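Local atomic coordinates of protein pelota homolog (Archaeoglobus fulgidus, PDB entry 3OBY), a protein that probably recognises stalled ribosomes and may cleave the bound mRNA, which would help to release non-functional ribosomes and clear damaged messages. Residues R128-M133 and E181-K186; N278-E283 and E309-K314; D36-T41 and I65-V70; L286-F291 and K326-L331; L134-G139 and K170-E175. All blocks are in the same frame, centred on the assembly; numbering follows the deposited sequence.

Interaction 1: R128-M133 and E181-K186; sequences RPEIVM and ESFDFK
The two backbones run 132° apart and come closest at Glu130 and Phe185, whose CA atoms are 5.0 Å apart. One hydrogen bond joins them. Lys186 N donates to Glu130 O at 3.1 Å, nearly straight at 170° and in the carbonyl plane. Val132 carries most of the apolar contact. Its CB sits over one face of the Phe185 ring, 4.0 Å from the centroid, in a CH-pi contact offset toward the rim. Its CG2 is 3.3 Å from Phe185 CG and also meets the edge of the Phe183 ring, 3.5 Å from Phe183 CD2. Val132 thus meets Phe185 by its face and Phe183 by its edge. Phe185 CG lies between its backbone N and carbonyl carbon (chi1 58°), which lays the ring across Val132. Glu130 CG is anti to its backbone N, and the chain bends at chi2. This CG packs 3.8 Å from Phe185 CB, while the carboxylate makes a salt bridge with Arg147 through OE1. Asp184 leaves the helix with positive phi. The chain then enters strand 187-191, which pairs in parallel with strand 131-137 in a beta-alpha-beta unit interrupted by the hairpin 140-158. The chemistry is thus mixed: a single backbone bond joins the two segments, apolar packing fills the contact, and the charge of Glu130 is probably offset mainly by Arg147, as Lys186 NZ makes no contact with the carboxylate.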
# COMPACT_ATOMS: atom_id res chain seq x y z
N ARG A 128 7.08 -5.15 1.92
CA ARG A 128 6.57 -5.60 3.21
C ARG A 128 7.72 -5.70 4.20
O ARG A 128 8.80 -6.18 3.88
CB ARG A 128 5.92 -6.97 3.03
CG ARG A 128 4.53 -7.08 3.59
CD ARG A 128 3.50 -7.42 2.52
NE ARG A 128 3.34 -6.35 1.53
CZ ARG A 128 2.30 -6.26 0.70
NH1 ARG A 128 1.32 -7.16 0.75
NH2 ARG A 128 2.23 -5.27 -0.18
N PRO A 129 7.50 -5.22 5.43
CA PRO A 129 8.52 -5.25 6.47
C PRO A 129 8.63 -6.67 7.01
O PRO A 129 7.71 -7.47 6.85
CB PRO A 129 7.96 -4.29 7.52
CG PRO A 129 6.51 -4.59 7.45
CD PRO A 129 6.25 -4.64 5.95
N GLU A 130 9.75 -7.00 7.63
CA GLU A 130 9.92 -8.33 8.19
C GLU A 130 8.85 -8.51 9.27
O GLU A 130 8.87 -7.82 10.29
CB GLU A 130 11.32 -8.50 8.80
CG GLU A 130 11.61 -9.91 9.31
CD GLU A 130 12.12 -10.85 8.23
OE1 GLU A 130 11.51 -10.92 7.13
OE2 GLU A 130 13.13 -11.53 8.48
N ILE A 131 7.93 -9.44 9.03
CA ILE A 131 6.84 -9.71 9.96
C ILE A 131 6.97 -11.04 10.72
O ILE A 131 7.23 -12.08 10.12
CB ILE A 131 5.47 -9.73 9.23
CG1 ILE A 131 5.27 -8.44 8.43
CG2 ILE A 131 4.36 -9.89 10.23
CD1 ILE A 131 5.39 -7.19 9.25
N VAL A 132 6.78 -10.99 12.03
CA VAL A 132 6.84 -12.20 12.85
C VAL A 132 5.49 -12.45 13.52
O VAL A 132 4.88 -11.54 14.09
CB VAL A 132 7.93 -12.11 13.94
CG1 VAL A 132 7.77 -13.27 14.92
CG2 VAL A 132 9.31 -12.15 13.31
N MET A 133 5.03 -13.69 13.44
CA MET A 133 3.77 -14.06 14.05
C MET A 133 4.02 -14.96 15.25
O MET A 133 4.82 -15.89 15.18
CB MET A 133 2.89 -14.78 13.03
CG MET A 133 2.20 -13.86 12.05
SD MET A 133 1.29 -14.80 10.83
CE MET A 133 1.74 -13.92 9.30
N GLU A 181 13.32 -11.19 20.43
CA GLU A 181 14.28 -10.08 20.35
C GLU A 181 15.55 -10.42 19.59
O GLU A 181 16.17 -9.55 18.97
CB GLU A 181 14.62 -9.60 21.77
CG GLU A 181 15.11 -8.15 21.85
CD GLU A 181 16.61 -8.02 21.76
OE1 GLU A 181 17.31 -8.44 22.71
OE2 GLU A 181 17.10 -7.49 20.73
N SER A 182 15.94 -11.69 19.60
CA SER A 182 17.15 -12.10 18.90
C SER A 182 16.93 -12.47 17.44
O SER A 182 17.89 -12.53 16.66
CB SER A 182 17.81 -13.27 19.64
OG SER A 182 16.98 -14.42 19.65
N PHE A 183 15.67 -12.72 17.04
CA PHE A 183 15.39 -13.08 15.65
C PHE A 183 15.50 -11.88 14.69
O PHE A 183 15.91 -12.04 13.54
CB PHE A 183 14.00 -13.71 15.51
CG PHE A 183 13.65 -14.09 14.09
CD1 PHE A 183 14.40 -15.06 13.42
CD2 PHE A 183 12.61 -13.45 13.41
CE1 PHE A 183 14.11 -15.38 12.08
CE2 PHE A 183 12.32 -13.77 12.08
CZ PHE A 183 13.08 -14.73 11.41
N ASP A 184 15.12 -10.70 15.17
CA ASP A 184 15.21 -9.47 14.37
C ASP A 184 14.11 -9.33 13.32
O ASP A 184 14.14 -9.96 12.26
CB ASP A 184 16.60 -9.39 13.72
CG ASP A 184 16.92 -8.00 13.20
OD1 ASP A 184 18.11 -7.74 12.92
OD2 ASP A 184 16.00 -7.17 13.06
N PHE A 185 13.14 -8.47 13.63
CA PHE A 185 12.02 -8.19 12.75
C PHE A 185 11.52 -6.80 13.12
O PHE A 185 12.07 -6.16 14.02
CB PHE A 185 10.90 -9.19 12.99
CG PHE A 185 10.42 -9.21 14.40
CD1 PHE A 185 11.12 -9.88 15.39
CD2 PHE A 185 9.29 -8.48 14.76
CE1 PHE A 185 10.70 -9.84 16.71
CE2 PHE A 185 8.86 -8.44 16.08
CZ PHE A 185 9.57 -9.11 17.06
N LYS A 186 10.47 -6.33 12.46
CA LYS A 186 9.95 -5.01 12.80
C LYS A 186 8.54 -5.05 13.36
O LYS A 186 8.22 -4.30 14.27
CB LYS A 186 10.03 -4.06 11.61
CG LYS A 186 9.78 -4.68 10.26
CD LYS A 186 10.43 -3.83 9.17
CE LYS A 186 11.91 -4.14 9.00
NZ LYS A 186 12.10 -5.46 8.33

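Interaction 2: N278-E283 and E309-K314; sequences NYRAIE and EESGGK
The flat end of Arg280 meets Ser311 at its edge, with Ser311 OG in the guanidinium plane. Beside it, Asn278 OD1 lies 3.5 Å above one face of the Tyr279 ring, over its centre. A water links the two segments: it accepts from Arg280 NE at 2.8 Å and hydrogen-bonds Ser311 OG at 3.0 Å. The Arg280 chain bends at chi2, which brings its CD to 3.2 Å from Ser311 OG. Arg280 NH2 is bound to the backbone O of His277, so the guanidinium is held at two of its nitrogens. An alanine in place of Arg280 would remove the guanidinium and would probably lose both the water bridge to Ser311 and the hold on His277. Further along, Lys314 N donates to Glu283 O at 2.9 Å, close to straight at 165° and in the carbonyl plane. Gly313 CA rests 3.3 Å from Glu283 O, a CA-H...O contact. The lack of a side chain at Gly313 lets the backbones come this close. Arg339 donates to both Arg280 O and Ser311 O and so ties the two loops from outside. Arg280 and Gly312, both with positive phi, are the C-prime residues of Schellman motifs that end helices 270-277 and 301-310. Each helix then gives way to a strand, and 282-288 and 314-318 run parallel as the two strands of a beta-alpha-beta crossover in the third eRF1-type domain.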
# COMPACT_ATOMS: atom_id res chain seq x y z
N ASN A 278 7.72 24.36 -13.80
CA ASN A 278 8.20 25.01 -15.01
C ASN A 278 9.70 24.83 -15.17
O ASN A 278 10.24 24.90 -16.27
CB ASN A 278 7.85 26.50 -14.99
CG ASN A 278 8.46 27.26 -16.15
OD1 ASN A 278 9.61 27.70 -16.09
ND2 ASN A 278 7.70 27.41 -17.23
N TYR A 279 10.38 24.59 -14.05
CA TYR A 279 11.82 24.39 -14.06
C TYR A 279 12.14 22.93 -13.75
O TYR A 279 13.29 22.57 -13.51
CB TYR A 279 12.47 25.30 -13.02
CG TYR A 279 12.24 26.78 -13.26
CD1 TYR A 279 12.80 27.42 -14.37
CD2 TYR A 279 11.45 27.53 -12.39
CE1 TYR A 279 12.58 28.77 -14.60
CE2 TYR A 279 11.23 28.88 -12.62
CZ TYR A 279 11.80 29.50 -13.72
OH TYR A 279 11.59 30.84 -13.94
N ARG A 280 11.11 22.09 -13.76
CA ARG A 280 11.26 20.67 -13.46
C ARG A 280 12.08 20.46 -12.18
O ARG A 280 12.99 19.62 -12.12
CB ARG A 280 11.92 19.95 -14.65
CG ARG A 280 11.04 19.92 -15.90
CD ARG A 280 9.78 19.09 -15.70
NE ARG A 280 8.98 18.97 -16.92
CZ ARG A 280 8.09 19.86 -17.33
NH1 ARG A 280 7.43 19.66 -18.46
NH2 ARG A 280 7.84 20.95 -16.61
N ALA A 281 11.74 21.25 -11.17
CA ALA A 281 12.41 21.20 -9.87
C ALA A 281 11.70 20.26 -8.90
O ALA A 281 12.06 20.20 -7.73
CB ALA A 281 12.46 22.59 -9.28
N ILE A 282 10.71 19.53 -9.39
CA ILE A 282 9.98 18.63 -8.50
C ILE A 282 10.59 17.25 -8.37
O ILE A 282 10.65 16.47 -9.32
CB ILE A 282 8.50 18.48 -8.92
CG1 ILE A 282 7.74 19.77 -8.61
CG2 ILE A 282 7.85 17.35 -8.15
CD1 ILE A 282 8.25 20.99 -9.34
N GLU A 283 11.04 16.96 -7.15
CA GLU A 283 11.63 15.67 -6.82
C GLU A 283 10.46 14.80 -6.38
O GLU A 283 10.28 13.69 -6.88
CB GLU A 283 12.59 15.85 -5.64
CG GLU A 283 13.35 14.61 -5.22
CD GLU A 283 14.00 14.77 -3.85
OE1 GLU A 283 13.33 14.50 -2.82
OE2 GLU A 283 15.17 15.20 -3.79
N GLU A 309 6.81 12.62 -13.22
CA GLU A 309 7.45 11.32 -13.31
C GLU A 309 8.36 11.26 -14.53
O GLU A 309 9.51 10.84 -14.43
CB GLU A 309 6.40 10.20 -13.38
CG GLU A 309 5.47 10.14 -12.16
CD GLU A 309 4.60 8.89 -12.11
OE1 GLU A 309 4.15 8.41 -13.18
OE2 GLU A 309 4.34 8.39 -11.00
N GLU A 310 7.85 11.69 -15.69
CA GLU A 310 8.66 11.68 -16.90
C GLU A 310 9.98 12.42 -16.68
O GLU A 310 10.91 12.28 -17.45
CB GLU A 310 7.89 12.31 -18.05
CG GLU A 310 6.86 11.39 -18.65
CD GLU A 310 5.86 12.12 -19.50
OE1 GLU A 310 6.13 13.28 -19.86
OE2 GLU A 310 4.80 11.53 -19.81
N SER A 311 10.04 13.21 -15.62
CA SER A 311 11.25 13.95 -15.31
C SER A 311 11.96 13.37 -14.10
O SER A 311 12.75 14.06 -13.45
CB SER A 311 10.94 15.43 -15.09
OG SER A 311 10.80 16.10 -16.33
N GLY A 312 11.68 12.11 -13.80
CA GLY A 312 12.31 11.45 -12.68
C GLY A 312 11.70 11.75 -11.32
O GLY A 312 12.22 11.31 -10.29
N GLY A 313 10.59 12.48 -11.30
CA GLY A 313 9.96 12.81 -10.04
C GLY A 313 9.04 11.71 -9.55
O GLY A 313 8.59 10.87 -10.32
N LYS A 314 8.75 11.71 -8.25
CA LYS A 314 7.87 10.71 -7.67
C LYS A 314 6.54 11.37 -7.29
O LYS A 314 6.50 12.49 -6.78
CB LYS A 314 8.50 10.10 -6.42
CG LYS A 314 7.69 8.96 -5.80
CD LYS A 314 8.23 8.59 -4.42
CE LYS A 314 7.69 7.23 -3.95
NZ LYS A 314 6.21 7.12 -4.02
O HOH W 1 8.43 16.53 -18.11

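Interaction 3: D36-T41 and I65-V70; sequences DVVFAT and IEVEKV
Val38 and Val67 share one conformation: CG1 is anti to the backbone N, and CG2 is anti to the carbonyl carbon. This turns the two CG2 methyls on each other, at 3.5 Å from Val38 CG2 to Val67 CG2, with the side chains crossing obliquely. Ile65 differs. Its CG1 takes the crowded position between backbone N and carbonyl carbon (chi1 48°). That keeps Ile65 CG1 3.6 Å from Val38 O and swings CD1 back to 4.2 Å from Val38 CB. Ile65 and Val38 share a buried face with Leu97. Val81 packs against Ile65 and Val67. Glu66 points to the other face; its chain is extended and ends in a salt bridge with Lys84. The short strands 37-40 and 65-67 run roughly antiparallel, their directions 133° apart. Val38 and Ile65 form a hydrogen-bonded pair, with Val38 N to Ile65 O at 3.0 Å and Ile65 N to Val38 O at 3.0 Å. In the second bond the donor stands 27° above the carbonyl plane. Val67 N reaches Asp36 O in a weak, bent bond. The Asp36 carboxylate turns to Lys109 and to the Glu33 backbone N. All this lies in the N-terminal domain with the RNA-binding Sm fold. Backbone bonds join the strands, and Val38, Ile65 and Val67 pack together on one side, while the carboxylates of Asp36 and Glu66 are probably balanced by lysines.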
# COMPACT_ATOMS: atom_id res chain seq x y z
N ASP A 36 -6.94 -3.55 -24.64
CA ASP A 36 -6.50 -4.63 -23.76
C ASP A 36 -7.69 -5.47 -23.32
O ASP A 36 -8.82 -5.24 -23.73
CB ASP A 36 -5.79 -4.08 -22.51
CG ASP A 36 -4.55 -3.27 -22.83
OD1 ASP A 36 -3.94 -3.49 -23.91
OD2 ASP A 36 -4.17 -2.41 -22.00
N VAL A 37 -7.42 -6.46 -22.48
CA VAL A 37 -8.49 -7.30 -21.95
C VAL A 37 -8.30 -7.33 -20.44
O VAL A 37 -7.21 -7.62 -19.95
CB VAL A 37 -8.44 -8.74 -22.51
CG1 VAL A 37 -9.48 -9.61 -21.80
CG2 VAL A 37 -8.71 -8.72 -24.01
N VAL A 38 -9.36 -7.03 -19.71
CA VAL A 38 -9.34 -7.00 -18.26
C VAL A 38 -10.34 -7.97 -17.63
O VAL A 38 -11.52 -7.98 -18.01
CB VAL A 38 -9.64 -5.57 -17.74
CG1 VAL A 38 -9.62 -5.53 -16.23
CG2 VAL A 38 -8.63 -4.59 -18.33
N PHE A 39 -9.87 -8.76 -16.68
CA PHE A 39 -10.71 -9.71 -15.96
C PHE A 39 -10.84 -9.28 -14.51
O PHE A 39 -9.84 -8.94 -13.87
CB PHE A 39 -10.09 -11.11 -15.99
CG PHE A 39 -10.47 -11.92 -17.19
CD1 PHE A 39 -11.58 -12.76 -17.16
CD2 PHE A 39 -9.69 -11.85 -18.35
CE1 PHE A 39 -11.92 -13.52 -18.27
CE2 PHE A 39 -10.02 -12.61 -19.47
CZ PHE A 39 -11.14 -13.45 -19.43
N ALA A 40 -12.06 -9.29 -13.99
CA ALA A 40 -12.32 -8.90 -12.61
C ALA A 40 -13.67 -9.46 -12.21
O ALA A 40 -14.50 -9.72 -13.07
CB ALA A 40 -12.33 -7.38 -12.48
N THR A 41 -13.89 -9.65 -10.91
CA THR A 41 -15.18 -10.16 -10.46
C THR A 41 -16.15 -8.97 -10.36
O THR A 41 -15.78 -7.86 -9.93
CB THR A 41 -15.08 -10.89 -9.11
OG1 THR A 41 -14.82 -9.96 -8.06
CG2 THR A 41 -13.93 -11.85 -9.17
N ILE A 65 -13.39 -8.24 -20.30
CA ILE A 65 -13.88 -7.28 -21.27
C ILE A 65 -12.76 -6.68 -22.10
O ILE A 65 -11.66 -6.50 -21.61
CB ILE A 65 -14.69 -6.14 -20.58
CG1 ILE A 65 -13.91 -5.59 -19.38
CG2 ILE A 65 -16.03 -6.65 -20.10
CD1 ILE A 65 -13.21 -4.28 -19.65
N GLU A 66 -13.04 -6.42 -23.37
CA GLU A 66 -12.06 -5.80 -24.25
C GLU A 66 -12.28 -4.30 -24.07
O GLU A 66 -13.15 -3.70 -24.69
CB GLU A 66 -12.30 -6.19 -25.71
CG GLU A 66 -11.42 -5.42 -26.69
CD GLU A 66 -11.65 -5.82 -28.13
OE1 GLU A 66 -12.82 -6.08 -28.49
OE2 GLU A 66 -10.67 -5.85 -28.91
N VAL A 67 -11.48 -3.72 -23.19
CA VAL A 67 -11.55 -2.30 -22.85
C VAL A 67 -11.83 -1.36 -24.02
O VAL A 67 -11.11 -1.36 -25.02
CB VAL A 67 -10.26 -1.85 -22.15
CG1 VAL A 67 -10.41 -0.42 -21.66
CG2 VAL A 67 -9.95 -2.78 -20.98
N GLU A 68 -12.89 -0.56 -23.88
CA GLU A 68 -13.23 0.41 -24.91
C GLU A 68 -13.13 1.81 -24.31
O GLU A 68 -13.13 2.80 -25.03
CB GLU A 68 -14.63 0.18 -25.47
CG GLU A 68 -14.92 -1.27 -25.86
CD GLU A 68 -16.24 -1.44 -26.59
OE1 GLU A 68 -17.19 -0.69 -26.29
OE2 GLU A 68 -16.33 -2.33 -27.46
N LYS A 69 -13.04 1.87 -22.98
CA LYS A 69 -12.92 3.13 -22.25
C LYS A 69 -12.36 2.92 -20.85
O LYS A 69 -12.66 1.93 -20.18
CB LYS A 69 -14.27 3.84 -22.16
CG LYS A 69 -14.15 5.34 -21.90
CD LYS A 69 -15.50 6.06 -21.85
CE LYS A 69 -15.29 7.56 -21.63
NZ LYS A 69 -16.54 8.38 -21.62
N VAL A 70 -11.53 3.86 -20.40
CA VAL A 70 -10.93 3.80 -19.07
C VAL A 70 -11.01 5.21 -18.50
O VAL A 70 -10.62 6.17 -19.15
CB VAL A 70 -9.44 3.41 -19.14
CG1 VAL A 70 -8.88 3.23 -17.75
CG2 VAL A 70 -9.27 2.14 -19.95

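Interaction 4: L286-F291 and K326-L331; sequences LVADEF and KRLMSL
Two bumps on helix 326-330 press on the end of strand 286-288. The first is Leu328. Its CD2 methyl settles on the strand backbone, 3.4 Å from Val287 C and 3.5 Å from Ala288 N. Leu286 CB borders the hollow, 4.0 Å from Leu328 CD2. The second is Met329, which folds back at chi2 and chi3. Its sulfur rests on the small Ala288, with Met329 SD 3.4 Å from Ala288 CB. Helix and strand cross at 98°, their axes 7.8 Å apart. This is helix-on-sheet packing in the third eRF1-type domain, where helix 323-330 lies against the mixed sheet. Ala288 is also the N-cap of helix 289-295, so Met329 reaches past the strand end to the first turn. There Met329 CE lies 3.7 Å from Glu290 CB, and the two chains cross at about a right angle. The Glu290 carboxylate binds Thr320 through OE2. An alanine in place of Met329 would probably leave Ala288 and the Glu290 stem poorly covered on this side.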
# COMPACT_ATOMS: atom_id res chain seq x y z
N LEU A 286 3.48 15.88 -3.92
CA LEU A 286 2.52 15.36 -2.95
C LEU A 286 1.13 15.91 -3.29
O LEU A 286 0.96 17.11 -3.45
CB LEU A 286 2.90 15.80 -1.54
CG LEU A 286 4.31 15.52 -1.03
CD1 LEU A 286 4.40 16.04 0.41
CD2 LEU A 286 4.64 14.03 -1.09
N VAL A 287 0.13 15.03 -3.40
CA VAL A 287 -1.21 15.50 -3.76
C VAL A 287 -2.34 14.81 -3.02
O VAL A 287 -2.28 13.61 -2.76
CB VAL A 287 -1.45 15.36 -5.30
CG1 VAL A 287 -1.55 13.89 -5.69
CG2 VAL A 287 -2.69 16.12 -5.71
N ALA A 288 -3.36 15.58 -2.66
CA ALA A 288 -4.52 15.04 -1.95
C ALA A 288 -5.54 14.51 -2.96
O ALA A 288 -5.81 15.15 -3.98
CB ALA A 288 -5.16 16.11 -1.07
N ASP A 289 -6.10 13.34 -2.67
CA ASP A 289 -7.06 12.74 -3.58
C ASP A 289 -8.20 13.69 -3.94
O ASP A 289 -8.61 13.76 -5.10
CB ASP A 289 -7.58 11.42 -3.00
CG ASP A 289 -8.34 11.60 -1.70
OD1 ASP A 289 -8.12 12.60 -1.00
OD2 ASP A 289 -9.16 10.71 -1.38
N GLU A 290 -8.69 14.44 -2.95
CA GLU A 290 -9.78 15.38 -3.21
C GLU A 290 -9.36 16.41 -4.26
O GLU A 290 -10.15 16.82 -5.10
CB GLU A 290 -10.18 16.12 -1.94
CG GLU A 290 -11.15 15.39 -1.05
CD GLU A 290 -11.52 16.22 0.17
OE1 GLU A 290 -11.75 17.44 0.00
OE2 GLU A 290 -11.60 15.65 1.29
N PHE A 291 -8.10 16.82 -4.19
CA PHE A 291 -7.58 17.81 -5.11
C PHE A 291 -7.68 17.30 -6.54
O PHE A 291 -8.14 18.02 -7.43
CB PHE A 291 -6.12 18.13 -4.79
CG PHE A 291 -5.52 19.20 -5.66
CD1 PHE A 291 -5.77 20.54 -5.38
CD2 PHE A 291 -4.70 18.88 -6.74
CE1 PHE A 291 -5.19 21.54 -6.16
CE2 PHE A 291 -4.12 19.87 -7.52
CZ PHE A 291 -4.37 21.20 -7.23
N LYS A 326 -5.37 15.14 4.95
CA LYS A 326 -6.12 16.25 5.51
C LYS A 326 -5.16 17.43 5.71
O LYS A 326 -5.47 18.57 5.35
CB LYS A 326 -6.73 15.85 6.85
CG LYS A 326 -7.80 14.78 6.79
CD LYS A 326 -8.38 14.55 8.19
CE LYS A 326 -9.70 13.82 8.16
NZ LYS A 326 -9.60 12.48 7.53
N ARG A 327 -3.99 17.16 6.28
CA ARG A 327 -2.99 18.20 6.49
C ARG A 327 -2.65 18.79 5.12
O ARG A 327 -2.66 20.00 4.93
CB ARG A 327 -1.71 17.63 7.13
CG ARG A 327 -1.88 16.97 8.49
CD ARG A 327 -2.42 17.92 9.54
NE ARG A 327 -3.88 17.99 9.54
CZ ARG A 327 -4.67 17.13 10.18
NH1 ARG A 327 -5.99 17.26 10.12
NH2 ARG A 327 -4.14 16.14 10.88
N LEU A 328 -2.35 17.92 4.16
CA LEU A 328 -1.98 18.38 2.83
C LEU A 328 -3.02 19.34 2.23
O LEU A 328 -2.67 20.35 1.59
CB LEU A 328 -1.74 17.18 1.91
CG LEU A 328 -1.29 17.51 0.48
CD1 LEU A 328 -0.14 18.51 0.52
CD2 LEU A 328 -0.88 16.23 -0.25
N MET A 329 -4.30 19.03 2.43
CA MET A 329 -5.39 19.88 1.93
C MET A 329 -5.30 21.25 2.58
O MET A 329 -5.48 22.27 1.92
CB MET A 329 -6.75 19.27 2.27
CG MET A 329 -7.19 18.12 1.40
SD MET A 329 -7.34 18.55 -0.35
CE MET A 329 -8.95 19.22 -0.43
N SER A 330 -5.04 21.26 3.88
CA SER A 330 -4.93 22.51 4.61
C SER A 330 -3.88 23.41 3.97
O SER A 330 -3.98 24.63 4.07
CB SER A 330 -4.59 22.24 6.07
OG SER A 330 -5.72 21.76 6.76
N LEU A 331 -2.89 22.83 3.32
CA LEU A 331 -1.84 23.60 2.66
C LEU A 331 -2.10 23.87 1.18
O LEU A 331 -1.20 24.31 0.46
CB LEU A 331 -0.49 22.90 2.80
CG LEU A 331 0.09 22.91 4.21
CD1 LEU A 331 1.30 21.99 4.30
CD2 LEU A 331 0.45 24.33 4.57

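Interaction 5: L134-G139 and K170-E175; sequences LTIEEG and KEFFGE
Phe172 has the most surface buried here. Its CG is anti to the backbone N (chi1 165°), which sends the ring from the first turn of its helix across to the end of strand 134-137. Gly139 lies over one face of this ring. Its CA stands 4.2 Å from the ring centroid and 16° off the normal, a CH-pi contact. Gly139 C is the nearest atom, 3.6 Å from Phe172 CZ and offset toward the rim. Gly139 has positive phi, a conformation glycine adopts with ease. It sits in the turn of a beta hairpin, between strands 131-137 and 140-147 of the mixed sheet in the central domain. Helix 172-183 packs on that sheet, and this contact is at the helix's N-terminal end, just after Glu171 at the N-cap. Ile136 is the other main partner. Its CG1-CD1 branch is extended and meets Phe172 tip to tip, Ile136 CD1 being 3.9 Å from Phe172 CE2. The same methyl touches a second ring, with CD1 of Ile136 4.0 Å from Phe173 CE1. Phe173 crosses Ile136 at about a right angle and stacks edge-to-face with Phe200. Ala141 extends the apolar patch, touching both Ile136 and Phe172.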
# COMPACT_ATOMS: atom_id res chain seq x y z
N LEU A 134 3.34 -14.66 16.35
CA LEU A 134 3.48 -15.43 17.58
C LEU A 134 2.14 -15.85 18.15
O LEU A 134 1.33 -15.01 18.54
CB LEU A 134 4.21 -14.60 18.63
CG LEU A 134 4.16 -15.21 20.04
CD1 LEU A 134 5.21 -16.30 20.13
CD2 LEU A 134 4.42 -14.14 21.09
N THR A 135 1.90 -17.15 18.18
CA THR A 135 0.66 -17.67 18.75
C THR A 135 1.05 -18.12 20.15
O THR A 135 2.05 -18.82 20.32
CB THR A 135 0.14 -18.86 17.95
OG1 THR A 135 1.20 -19.80 17.74
CG2 THR A 135 -0.41 -18.39 16.62
N ILE A 136 0.29 -17.70 21.15
CA ILE A 136 0.61 -18.06 22.52
C ILE A 136 -0.61 -18.38 23.36
O ILE A 136 -1.69 -17.80 23.20
CB ILE A 136 1.38 -16.91 23.21
CG1 ILE A 136 1.99 -17.39 24.52
CG2 ILE A 136 0.44 -15.74 23.47
CD1 ILE A 136 2.83 -16.34 25.24
N GLU A 137 -0.42 -19.34 24.26
CA GLU A 137 -1.46 -19.79 25.18
C GLU A 137 -0.69 -20.24 26.41
O GLU A 137 0.51 -20.49 26.32
CB GLU A 137 -2.23 -20.96 24.57
CG GLU A 137 -1.45 -22.27 24.56
CD GLU A 137 -2.13 -23.34 23.73
OE1 GLU A 137 -3.33 -23.60 23.95
OE2 GLU A 137 -1.46 -23.92 22.85
N GLU A 138 -1.37 -20.34 27.55
CA GLU A 138 -0.72 -20.76 28.78
C GLU A 138 0.35 -21.83 28.59
O GLU A 138 0.07 -22.91 28.08
CB GLU A 138 -1.75 -21.27 29.80
CG GLU A 138 -2.46 -20.18 30.60
CD GLU A 138 -3.15 -20.74 31.83
OE1 GLU A 138 -4.04 -21.61 31.68
OE2 GLU A 138 -2.81 -20.31 32.96
N GLY A 139 1.57 -21.50 28.99
CA GLY A 139 2.69 -22.43 28.89
C GLY A 139 3.12 -22.93 27.53
O GLY A 139 3.83 -23.93 27.44
N LYS A 170 5.52 -17.28 36.00
CA LYS A 170 5.59 -17.88 34.67
C LYS A 170 7.00 -17.73 34.12
O LYS A 170 7.75 -18.70 34.00
CB LYS A 170 4.63 -17.19 33.69
CG LYS A 170 3.14 -17.40 33.93
CD LYS A 170 2.33 -16.61 32.90
CE LYS A 170 0.83 -16.63 33.20
NZ LYS A 170 0.05 -15.68 32.35
N GLU A 171 7.34 -16.48 33.80
CA GLU A 171 8.63 -16.14 33.24
C GLU A 171 8.83 -16.89 31.94
O GLU A 171 9.94 -16.96 31.39
CB GLU A 171 9.77 -16.43 34.21
CG GLU A 171 10.63 -15.20 34.46
CD GLU A 171 10.49 -14.16 33.35
OE1 GLU A 171 9.38 -13.61 33.18
OE2 GLU A 171 11.48 -13.90 32.64
N PHE A 172 7.74 -17.47 31.47
CA PHE A 172 7.69 -18.20 30.22
C PHE A 172 7.80 -17.06 29.20
O PHE A 172 8.49 -17.16 28.18
CB PHE A 172 6.34 -18.92 30.13
CG PHE A 172 5.98 -19.42 28.76
CD1 PHE A 172 6.81 -20.29 28.08
CD2 PHE A 172 4.80 -19.00 28.15
CE1 PHE A 172 6.47 -20.75 26.81
CE2 PHE A 172 4.45 -19.45 26.89
CZ PHE A 172 5.29 -20.33 26.21
N PHE A 173 7.14 -15.96 29.54
CA PHE A 173 7.11 -14.74 28.73
C PHE A 173 8.52 -14.22 28.45
O PHE A 173 8.90 -14.03 27.30
CB PHE A 173 6.31 -13.65 29.45
CG PHE A 173 4.83 -13.91 29.51
CD1 PHE A 173 4.30 -15.13 29.10
CD2 PHE A 173 3.97 -12.93 29.98
CE1 PHE A 173 2.92 -15.37 29.16
CE2 PHE A 173 2.59 -13.16 30.04
CZ PHE A 173 2.07 -14.38 29.63
N GLY A 174 9.27 -13.98 29.52
CA GLY A 174 10.62 -13.48 29.37
C GLY A 174 11.43 -14.27 28.36
O GLY A 174 12.14 -13.69 27.55
N GLU A 175 11.31 -15.59 28.42
CA GLU A 175 12.04 -16.47 27.50
C GLU A 175 11.59 -16.27 26.06
O GLU A 175 12.41 -16.22 25.15
CB GLU A 175 11.86 -17.93 27.91
CG GLU A 175 12.52 -18.29 29.23
CD GLU A 175 12.28 -19.74 29.63
OE1 GLU A 175 11.56 -20.44 28.90
OE2 GLU A 175 12.81 -20.16 30.68

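Overall arrangement
The five contacts fall in three regions of the chain. Interaction 3 stands alone in the N-terminal Sm-fold domain, to which the endoribonuclease activity is ascribed. Interactions 1 and 5 both join strand 131-137 to helix 172-183. They lie at opposite ends of that helix, with centres about 18 Å apart. Interactions 2 and 4 share strand 282-288, one near its start and one at its end, with centres about 19 Å apart. The contacts of different regions do not touch one another. Interactions 1 and 2 come within about 14 Å at their nearest atoms, and interactions 3 and 2 within about 15 Å. Interaction 5 is the most remote, about 52 Å from interaction 2 between centres.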